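Beta-lactamase OXA-2 (Salmonella typhimurium, PDB 1K38) hydrolyses the beta-lactam ring of penicillins, oxacillin among them, and so gives its bacterial host resistance to these antibiotics. Local coordinates at residues A[67-76]-A[86-94]; A[153-161]-A[169-177]. All blocks are in the same frame, centred on the assembly; numbering follows the deposited sequence.

Contact 1 of 2, residues A[67-76]-A[86-94]; sequences VRDEFQIFRW and HNQDQDLRS
A single antiparallel bridge in the long loop between helices 56-64 and 92-97 pairs Phe74 with Gln90, joining the two arms of the loop just before the second helix begins. Phe74 N gives Gln90 O a short, nearly straight bond of 2.7 Å, and Gln90 N answers to Phe74 O, so the pair is of the hydrogen-bonded kind. Next to it, Asp89 divides its carboxylate. OD1 accepts Trp76 N at 3.0 Å almost along its own C-O axis, while OD2 forms a salt bridge with Arg75 NH1 at 3.1 Å, whose hydrogen bond is weak. The arginine chain bends at chi2 (-60°), which brings the guanidinium back to Asp89; its edge meets OD2 with the two planes 86° apart, and CG2 of Ile73 lies over the centre of one guanidinium face.

Trp76 extends the contact as a flat lid on the backbone of 87-88. With CG anti to the backbone N (chi1 172°), the indole lies along that backbone, and Asn87 CA makes a CH-pi contact 3.7 Å from the centroid of the five-membered ring. Indole NE1 bonds to Val79 O.

Toward helix 92-97 the direct bonds give way to water. Asp91 is the N-cap, its OD1 accepting Ser94 N at 2.9 Å while Ser94 OG accepts Asp91 N: a capping box. One water accepts from Leu92 N, in the first helical turn, and donates to Asp69 O and Gln72 O; a second joins Arg93 N to Glu70 O. Val67 CG2 and Leu92 CD1 add an apolar contact, tip to tip at 3.8 Å, beside Phe107 and Tyr104 of helix 101-111. Glu70 turns its carboxylate outward, to Arg170 and Asn160 of the second subunit.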
# COMPACT_ATOMS: atom_id res chain seq x y z
N VAL A 67 10.37 -17.03 -4.68
CA VAL A 67 10.66 -15.62 -4.87
C VAL A 67 11.04 -15.08 -3.49
O VAL A 67 10.39 -15.38 -2.49
CB VAL A 67 9.44 -14.85 -5.45
CG1 VAL A 67 8.21 -15.04 -4.57
CG2 VAL A 67 9.79 -13.37 -5.58
N ARG A 68 12.12 -14.29 -3.45
CA ARG A 68 12.63 -13.73 -2.20
C ARG A 68 11.86 -12.52 -1.68
O ARG A 68 11.47 -12.48 -0.51
CB ARG A 68 14.10 -13.34 -2.36
CG ARG A 68 15.02 -14.47 -2.79
CD ARG A 68 16.47 -13.99 -2.82
NE ARG A 68 16.71 -12.97 -3.84
CZ ARG A 68 16.89 -13.23 -5.13
NH1 ARG A 68 16.87 -14.49 -5.57
NH2 ARG A 68 17.09 -12.24 -5.99
N ASP A 69 11.67 -11.53 -2.54
CA ASP A 69 10.98 -10.32 -2.14
C ASP A 69 10.55 -9.52 -3.37
O ASP A 69 10.60 -10.01 -4.49
CB ASP A 69 11.87 -9.45 -1.25
CG ASP A 69 13.20 -9.12 -1.89
OD1 ASP A 69 13.29 -9.15 -3.14
OD2 ASP A 69 14.17 -8.83 -1.15
N GLU A 70 10.14 -8.28 -3.13
CA GLU A 70 9.67 -7.40 -4.20
C GLU A 70 10.79 -6.85 -5.09
O GLU A 70 10.52 -6.15 -6.06
CB GLU A 70 8.87 -6.23 -3.60
CG GLU A 70 9.70 -5.22 -2.80
CD GLU A 70 9.82 -5.56 -1.33
OE1 GLU A 70 10.09 -6.74 -0.99
OE2 GLU A 70 9.66 -4.64 -0.50
N PHE A 71 12.04 -7.18 -4.77
CA PHE A 71 13.16 -6.68 -5.56
C PHE A 71 13.76 -7.70 -6.51
O PHE A 71 14.55 -7.33 -7.39
CB PHE A 71 14.24 -6.13 -4.62
CG PHE A 71 13.78 -4.95 -3.82
CD1 PHE A 71 13.47 -3.75 -4.45
CD2 PHE A 71 13.60 -5.05 -2.44
CE1 PHE A 71 12.99 -2.66 -3.72
CE2 PHE A 71 13.12 -3.97 -1.71
CZ PHE A 71 12.82 -2.77 -2.34
N GLN A 72 13.39 -8.96 -6.36
CA GLN A 72 13.92 -10.00 -7.24
C GLN A 72 13.39 -9.80 -8.65
O GLN A 72 12.20 -9.55 -8.86
CB GLN A 72 13.55 -11.39 -6.73
CG GLN A 72 14.20 -12.51 -7.53
CD GLN A 72 13.95 -13.88 -6.95
OE1 GLN A 72 13.49 -14.01 -5.82
NE2 GLN A 72 14.28 -14.92 -7.72
N ILE A 73 14.28 -9.91 -9.63
CA ILE A 73 13.90 -9.73 -11.02
C ILE A 73 13.91 -11.05 -11.78
O ILE A 73 14.83 -11.85 -11.63
CB ILE A 73 14.85 -8.74 -11.74
CG1 ILE A 73 14.75 -7.35 -11.09
CG2 ILE A 73 14.52 -8.67 -13.22
CD1 ILE A 73 15.68 -6.33 -11.70
N PHE A 74 12.86 -11.28 -12.56
CA PHE A 74 12.76 -12.49 -13.36
C PHE A 74 12.95 -12.07 -14.81
O PHE A 74 12.28 -11.17 -15.29
CB PHE A 74 11.41 -13.16 -13.12
CG PHE A 74 11.19 -13.54 -11.68
CD1 PHE A 74 10.66 -12.62 -10.78
CD2 PHE A 74 11.59 -14.78 -11.21
CE1 PHE A 74 10.54 -12.93 -9.43
CE2 PHE A 74 11.48 -15.11 -9.85
CZ PHE A 74 10.95 -14.18 -8.96
N ARG A 75 13.88 -12.74 -15.49
CA ARG A 75 14.21 -12.41 -16.87
C ARG A 75 13.27 -12.94 -17.95
O ARG A 75 12.95 -14.13 -17.99
CB ARG A 75 15.64 -12.87 -17.17
CG ARG A 75 16.67 -12.36 -16.17
CD ARG A 75 16.70 -10.84 -16.13
NE ARG A 75 17.55 -10.35 -15.05
CZ ARG A 75 17.77 -9.06 -14.79
NH1 ARG A 75 17.20 -8.13 -15.53
NH2 ARG A 75 18.55 -8.71 -13.77
N TRP A 76 12.85 -12.03 -18.83
CA TRP A 76 11.97 -12.34 -19.95
C TRP A 76 12.77 -13.14 -20.99
O TRP A 76 13.93 -12.83 -21.25
CB TRP A 76 11.44 -11.03 -20.55
CG TRP A 76 10.66 -11.16 -21.82
CD1 TRP A 76 9.62 -12.00 -22.07
CD2 TRP A 76 10.83 -10.37 -23.01
NE1 TRP A 76 9.12 -11.78 -23.34
CE2 TRP A 76 9.85 -10.78 -23.93
CE3 TRP A 76 11.72 -9.35 -23.38
CZ2 TRP A 76 9.72 -10.21 -25.20
CZ3 TRP A 76 11.59 -8.78 -24.64
CH2 TRP A 76 10.60 -9.21 -25.54
N HIS A 86 3.95 -7.86 -20.50
CA HIS A 86 4.58 -9.17 -20.34
C HIS A 86 5.94 -9.27 -21.04
O HIS A 86 6.82 -10.00 -20.58
CB HIS A 86 3.69 -10.28 -20.90
CG HIS A 86 2.40 -10.46 -20.15
ND1 HIS A 86 1.56 -11.52 -20.39
CD2 HIS A 86 1.81 -9.72 -19.18
CE1 HIS A 86 0.50 -11.42 -19.60
NE2 HIS A 86 0.63 -10.33 -18.86
N ASN A 87 6.10 -8.57 -22.15
CA ASN A 87 7.35 -8.62 -22.91
C ASN A 87 8.47 -7.79 -22.30
O ASN A 87 8.92 -6.81 -22.90
CB ASN A 87 7.11 -8.18 -24.36
CG ASN A 87 6.09 -9.04 -25.07
OD1 ASN A 87 5.96 -10.24 -24.80
ND2 ASN A 87 5.36 -8.44 -26.01
N GLN A 88 8.92 -8.20 -21.12
CA GLN A 88 9.99 -7.50 -20.42
C GLN A 88 10.29 -8.19 -19.10
O GLN A 88 9.50 -9.00 -18.62
CB GLN A 88 9.59 -6.05 -20.15
CG GLN A 88 8.34 -5.90 -19.29
CD GLN A 88 7.99 -4.45 -19.01
OE1 GLN A 88 8.76 -3.72 -18.41
NE2 GLN A 88 6.80 -4.04 -19.45
N ASP A 89 11.44 -7.86 -18.51
CA ASP A 89 11.82 -8.45 -17.23
C ASP A 89 10.74 -8.03 -16.23
O ASP A 89 10.08 -7.01 -16.42
CB ASP A 89 13.19 -7.95 -16.77
CG ASP A 89 14.30 -8.36 -17.72
OD1 ASP A 89 14.24 -9.49 -18.25
OD2 ASP A 89 15.24 -7.57 -17.92
N GLN A 90 10.57 -8.81 -15.18
CA GLN A 90 9.52 -8.51 -14.21
C GLN A 90 9.92 -8.69 -12.75
O GLN A 90 10.84 -9.43 -12.43
CB GLN A 90 8.33 -9.45 -14.44
CG GLN A 90 7.91 -9.66 -15.88
CD GLN A 90 6.75 -8.79 -16.28
OE1 GLN A 90 5.81 -8.60 -15.51
NE2 GLN A 90 6.80 -8.25 -17.49
N ASP A 91 9.21 -7.97 -11.89
CA ASP A 91 9.37 -8.14 -10.45
C ASP A 91 7.96 -8.51 -10.01
O ASP A 91 7.04 -8.55 -10.84
CB ASP A 91 9.87 -6.87 -9.73
CG ASP A 91 9.11 -5.60 -10.11
OD1 ASP A 91 7.94 -5.66 -10.53
OD2 ASP A 91 9.71 -4.52 -9.94
N LEU A 92 7.76 -8.82 -8.73
CA LEU A 92 6.43 -9.21 -8.29
C LEU A 92 5.33 -8.20 -8.57
O LEU A 92 4.22 -8.57 -8.95
CB LEU A 92 6.42 -9.53 -6.80
CG LEU A 92 6.97 -10.89 -6.38
CD1 LEU A 92 6.92 -10.98 -4.87
CD2 LEU A 92 6.16 -12.01 -7.02
N ARG A 93 5.62 -6.91 -8.39
CA ARG A 93 4.59 -5.91 -8.61
C ARG A 93 4.17 -5.80 -10.07
O ARG A 93 2.98 -5.67 -10.36
CB ARG A 93 5.04 -4.54 -8.09
CG ARG A 93 3.87 -3.58 -7.85
CD ARG A 93 4.33 -2.28 -7.20
NE ARG A 93 4.91 -2.48 -5.88
CZ ARG A 93 4.22 -2.55 -4.75
NH1 ARG A 93 2.90 -2.43 -4.76
NH2 ARG A 93 4.85 -2.74 -3.59
N SER A 94 5.13 -5.85 -10.99
CA SER A 94 4.77 -5.76 -12.40
C SER A 94 4.03 -7.03 -12.81
O SER A 94 3.09 -6.96 -13.60
CB SER A 94 6.02 -5.57 -13.28
OG SER A 94 6.89 -6.68 -13.22
O HOH W 1 10.01 -9.36 -7.20
O HOH W 2 7.92 -5.81 -6.97
O HOH W 3 11.59 -4.28 -7.91

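Contact 2 of 2, residues A[153-161]-A[169-177]; sequences FLRKLYRNE and QRLVKDLMI
Helices 153-158 and 169-175 run at 116° to each other with their axes 10.6 Å apart at closest approach, two consecutive helices of the transpeptidase-like fold of class D beta-lactamases, joined by the loop that follows Asn160. The first helix ends in a Schellman motif at Asn160, whose positive phi turns the chain away, and the carbonyls of its last turn face Lys173 on the second.

That lysine carries the polar half of the contact. Its chain bends at chi3 (-74°), bringing NZ to three protein oxygens: Asn160 OD1 at 2.7 Å, and Leu157 O and Tyr158 O, each at 3.1 Å. A water that accepts from NZ and donates to Tyr158 O is a fourth acceptor, so three N-H protons must be shared among four oxygens. The approach to OD1 is from above the amide plane, 46° out of it. Leu157 O also accepts Asn160 N, so the lysine and the turn's own N-H share this oxygen from opposite faces. A positive charge here would probably be favoured by the helix C-terminus.

Along the rest of the lysine chain, Leu157 supplies the apolar half. Its CG packs on Lys173 CG at 3.7 Å, the two chains lying alongside and pointing opposite ways; CD1 meets Gln169 CB, and CD2 lies 3.9 Å from Met176 SD. Leu157 also reaches Ile55, while Val172 touches Thr58 and Leu59 of helix 56-64.

Near the start of segment 169-177, Gln169 NE2 makes a weak bond to Asn160 O, and its OE1 takes Leu162 N. Arg170, salt-bridged to Glu70 of the second subunit, crosses Asn160 at about a right angle, with Asn160 OD1 over one face of the guanidinium, 3.8 Å above its plane and displaced toward its edge.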
# COMPACT_ATOMS: atom_id res chain seq x y z
N PHE A 153 -11.94 -15.66 1.39
CA PHE A 153 -10.49 -15.70 1.32
C PHE A 153 -9.88 -14.31 1.52
O PHE A 153 -8.93 -14.15 2.28
CB PHE A 153 -10.04 -16.26 -0.03
CG PHE A 153 -8.57 -16.10 -0.29
CD1 PHE A 153 -7.64 -16.86 0.40
CD2 PHE A 153 -8.12 -15.14 -1.19
CE1 PHE A 153 -6.28 -16.68 0.21
CE2 PHE A 153 -6.76 -14.94 -1.40
CZ PHE A 153 -5.84 -15.72 -0.69
N LEU A 154 -10.43 -13.32 0.83
CA LEU A 154 -9.92 -11.95 0.93
C LEU A 154 -10.01 -11.40 2.35
O LEU A 154 -9.12 -10.67 2.79
CB LEU A 154 -10.67 -11.03 -0.03
CG LEU A 154 -10.44 -11.31 -1.52
CD1 LEU A 154 -11.44 -10.51 -2.34
CD2 LEU A 154 -9.00 -10.95 -1.91
N ARG A 155 -11.08 -11.73 3.05
CA ARG A 155 -11.26 -11.25 4.41
C ARG A 155 -10.18 -11.82 5.33
O ARG A 155 -9.70 -11.13 6.24
CB ARG A 155 -12.66 -11.59 4.92
CG ARG A 155 -13.73 -10.91 4.09
CD ARG A 155 -15.13 -11.30 4.53
NE ARG A 155 -15.64 -10.42 5.58
CZ ARG A 155 -16.92 -10.38 5.94
NH1 ARG A 155 -17.80 -11.18 5.33
NH2 ARG A 155 -17.33 -9.55 6.88
N LYS A 156 -9.79 -13.07 5.10
CA LYS A 156 -8.75 -13.69 5.91
C LYS A 156 -7.42 -12.99 5.66
O LYS A 156 -6.67 -12.70 6.60
CB LYS A 156 -8.65 -15.19 5.60
CG LYS A 156 -9.84 -15.98 6.12
CD LYS A 156 -9.66 -17.48 5.96
CE LYS A 156 -9.71 -17.91 4.51
NZ LYS A 156 -9.80 -19.40 4.41
N LEU A 157 -7.13 -12.70 4.40
CA LEU A 157 -5.89 -12.00 4.03
C LEU A 157 -5.86 -10.63 4.70
O LEU A 157 -4.85 -10.21 5.26
CB LEU A 157 -5.81 -11.83 2.51
CG LEU A 157 -4.62 -11.03 1.97
CD1 LEU A 157 -3.31 -11.68 2.40
CD2 LEU A 157 -4.69 -10.95 0.45
N TYR A 158 -6.98 -9.92 4.62
CA TYR A 158 -7.11 -8.60 5.22
C TYR A 158 -6.77 -8.64 6.71
O TYR A 158 -6.06 -7.77 7.22
CB TYR A 158 -8.55 -8.10 5.02
CG TYR A 158 -8.88 -6.81 5.73
CD1 TYR A 158 -8.30 -5.60 5.33
CD2 TYR A 158 -9.78 -6.79 6.80
CE1 TYR A 158 -8.63 -4.40 5.97
CE2 TYR A 158 -10.11 -5.60 7.44
CZ TYR A 158 -9.53 -4.41 7.02
OH TYR A 158 -9.87 -3.23 7.64
N ARG A 159 -7.27 -9.66 7.39
CA ARG A 159 -7.07 -9.82 8.83
C ARG A 159 -5.75 -10.48 9.21
O ARG A 159 -5.48 -10.68 10.39
CB ARG A 159 -8.23 -10.62 9.43
CG ARG A 159 -9.60 -9.98 9.27
CD ARG A 159 -9.76 -8.81 10.23
NE ARG A 159 -11.03 -8.12 10.04
CZ ARG A 159 -11.44 -7.10 10.78
NH1 ARG A 159 -10.69 -6.65 11.78
NH2 ARG A 159 -12.61 -6.51 10.51
N ASN A 160 -4.93 -10.82 8.21
CA ASN A 160 -3.65 -11.48 8.45
C ASN A 160 -3.87 -12.86 9.07
O ASN A 160 -3.02 -13.37 9.80
CB ASN A 160 -2.78 -10.63 9.38
CG ASN A 160 -2.52 -9.24 8.83
OD1 ASN A 160 -2.02 -9.08 7.72
ND2 ASN A 160 -2.87 -8.22 9.62
N GLU A 161 -5.02 -13.46 8.75
CA GLU A 161 -5.39 -14.77 9.30
C GLU A 161 -4.98 -15.99 8.49
O GLU A 161 -5.25 -17.12 8.90
CB GLU A 161 -6.90 -14.83 9.51
CG GLU A 161 -7.46 -13.73 10.38
CD GLU A 161 -8.97 -13.80 10.49
OE1 GLU A 161 -9.62 -14.18 9.49
OE2 GLU A 161 -9.51 -13.47 11.56
N GLN A 169 1.87 -11.83 3.86
CA GLN A 169 0.49 -11.37 3.68
C GLN A 169 0.50 -9.86 3.46
O GLN A 169 -0.25 -9.35 2.62
CB GLN A 169 -0.36 -11.74 4.90
CG GLN A 169 -0.51 -13.24 5.10
CD GLN A 169 -1.43 -13.59 6.26
OE1 GLN A 169 -2.64 -13.43 6.17
NE2 GLN A 169 -0.84 -14.06 7.36
N ARG A 170 1.35 -9.14 4.18
CA ARG A 170 1.42 -7.70 4.00
C ARG A 170 1.99 -7.34 2.62
O ARG A 170 1.50 -6.42 1.97
CB ARG A 170 2.26 -7.05 5.09
CG ARG A 170 1.65 -7.16 6.47
CD ARG A 170 2.27 -6.18 7.46
NE ARG A 170 1.71 -6.37 8.79
CZ ARG A 170 0.46 -6.09 9.14
NH1 ARG A 170 -0.39 -5.57 8.26
NH2 ARG A 170 0.04 -6.37 10.37
N LEU A 171 3.01 -8.06 2.18
CA LEU A 171 3.58 -7.80 0.87
C LEU A 171 2.54 -8.01 -0.22
O LEU A 171 2.42 -7.19 -1.13
CB LEU A 171 4.79 -8.70 0.61
CG LEU A 171 5.41 -8.59 -0.79
CD1 LEU A 171 5.70 -7.13 -1.12
CD2 LEU A 171 6.70 -9.42 -0.86
N VAL A 172 1.77 -9.09 -0.13
CA VAL A 172 0.75 -9.34 -1.14
C VAL A 172 -0.31 -8.24 -1.13
O VAL A 172 -0.73 -7.78 -2.19
CB VAL A 172 0.09 -10.72 -0.95
CG1 VAL A 172 -1.10 -10.87 -1.89
CG2 VAL A 172 1.10 -11.82 -1.25
N LYS A 173 -0.74 -7.79 0.05
CA LYS A 173 -1.74 -6.73 0.10
C LYS A 173 -1.19 -5.44 -0.49
O LYS A 173 -1.94 -4.63 -1.04
CB LYS A 173 -2.24 -6.52 1.54
CG LYS A 173 -3.20 -7.62 1.98
CD LYS A 173 -3.75 -7.40 3.38
CE LYS A 173 -2.71 -7.70 4.46
NZ LYS A 173 -3.29 -7.60 5.83
N ASP A 174 0.12 -5.24 -0.38
CA ASP A 174 0.72 -4.04 -0.94
C ASP A 174 0.77 -4.17 -2.47
O ASP A 174 0.48 -3.22 -3.19
CB ASP A 174 2.12 -3.82 -0.38
CG ASP A 174 2.55 -2.38 -0.51
OD1 ASP A 174 2.42 -1.61 0.48
OD2 ASP A 174 2.98 -2.03 -1.62
N LEU A 175 1.12 -5.36 -2.96
CA LEU A 175 1.19 -5.59 -4.40
C LEU A 175 -0.17 -5.39 -5.07
O LEU A 175 -0.25 -5.01 -6.24
CB LEU A 175 1.70 -7.02 -4.67
CG LEU A 175 3.15 -7.29 -4.23
CD1 LEU A 175 3.45 -8.78 -4.35
CD2 LEU A 175 4.11 -6.47 -5.07
N MET A 176 -1.24 -5.61 -4.31
CA MET A 176 -2.61 -5.46 -4.80
C MET A 176 -3.09 -4.01 -4.93
O MET A 176 -4.16 -3.77 -5.49
CB MET A 176 -3.58 -6.20 -3.87
CG MET A 176 -3.50 -7.72 -3.93
SD MET A 176 -4.48 -8.49 -2.62
CE MET A 176 -6.14 -7.93 -3.06
N ILE A 177 -2.32 -3.05 -4.43
CA ILE A 177 -2.77 -1.66 -4.52
C ILE A 177 -2.97 -1.20 -5.95
O ILE A 177 -2.06 -1.29 -6.78
CB ILE A 177 -1.78 -0.72 -3.81
CG1 ILE A 177 -1.73 -1.04 -2.32
CG2 ILE A 177 -2.21 0.73 -4.02
CD1 ILE A 177 -0.55 -0.42 -1.60
O HOH W 4 -4.83 -5.32 6.92

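Contacts 1 and 2 follow one another along the chain, their centres 20 Å apart, yet they join directly: Arg93 NH2 forms a salt bridge with Asp174 OD2 at 2.8 Å, and Leu92 CB packs on Leu175 CD1 at 3.9 Å. They meet again across the dimer, where Phe71 of contact 1 stacks edge-to-face with Tyr158 and makes a cation-pi contact with Arg159, both in contact 2 of the second subunit. Each also approaches the active site. The His86 side chain lies about 7 Å from that of Ser51, the predicted acylated serine, and the Met176 side chain about 5 Å from that of Lys189, which probably binds substrate, as in related enzymes.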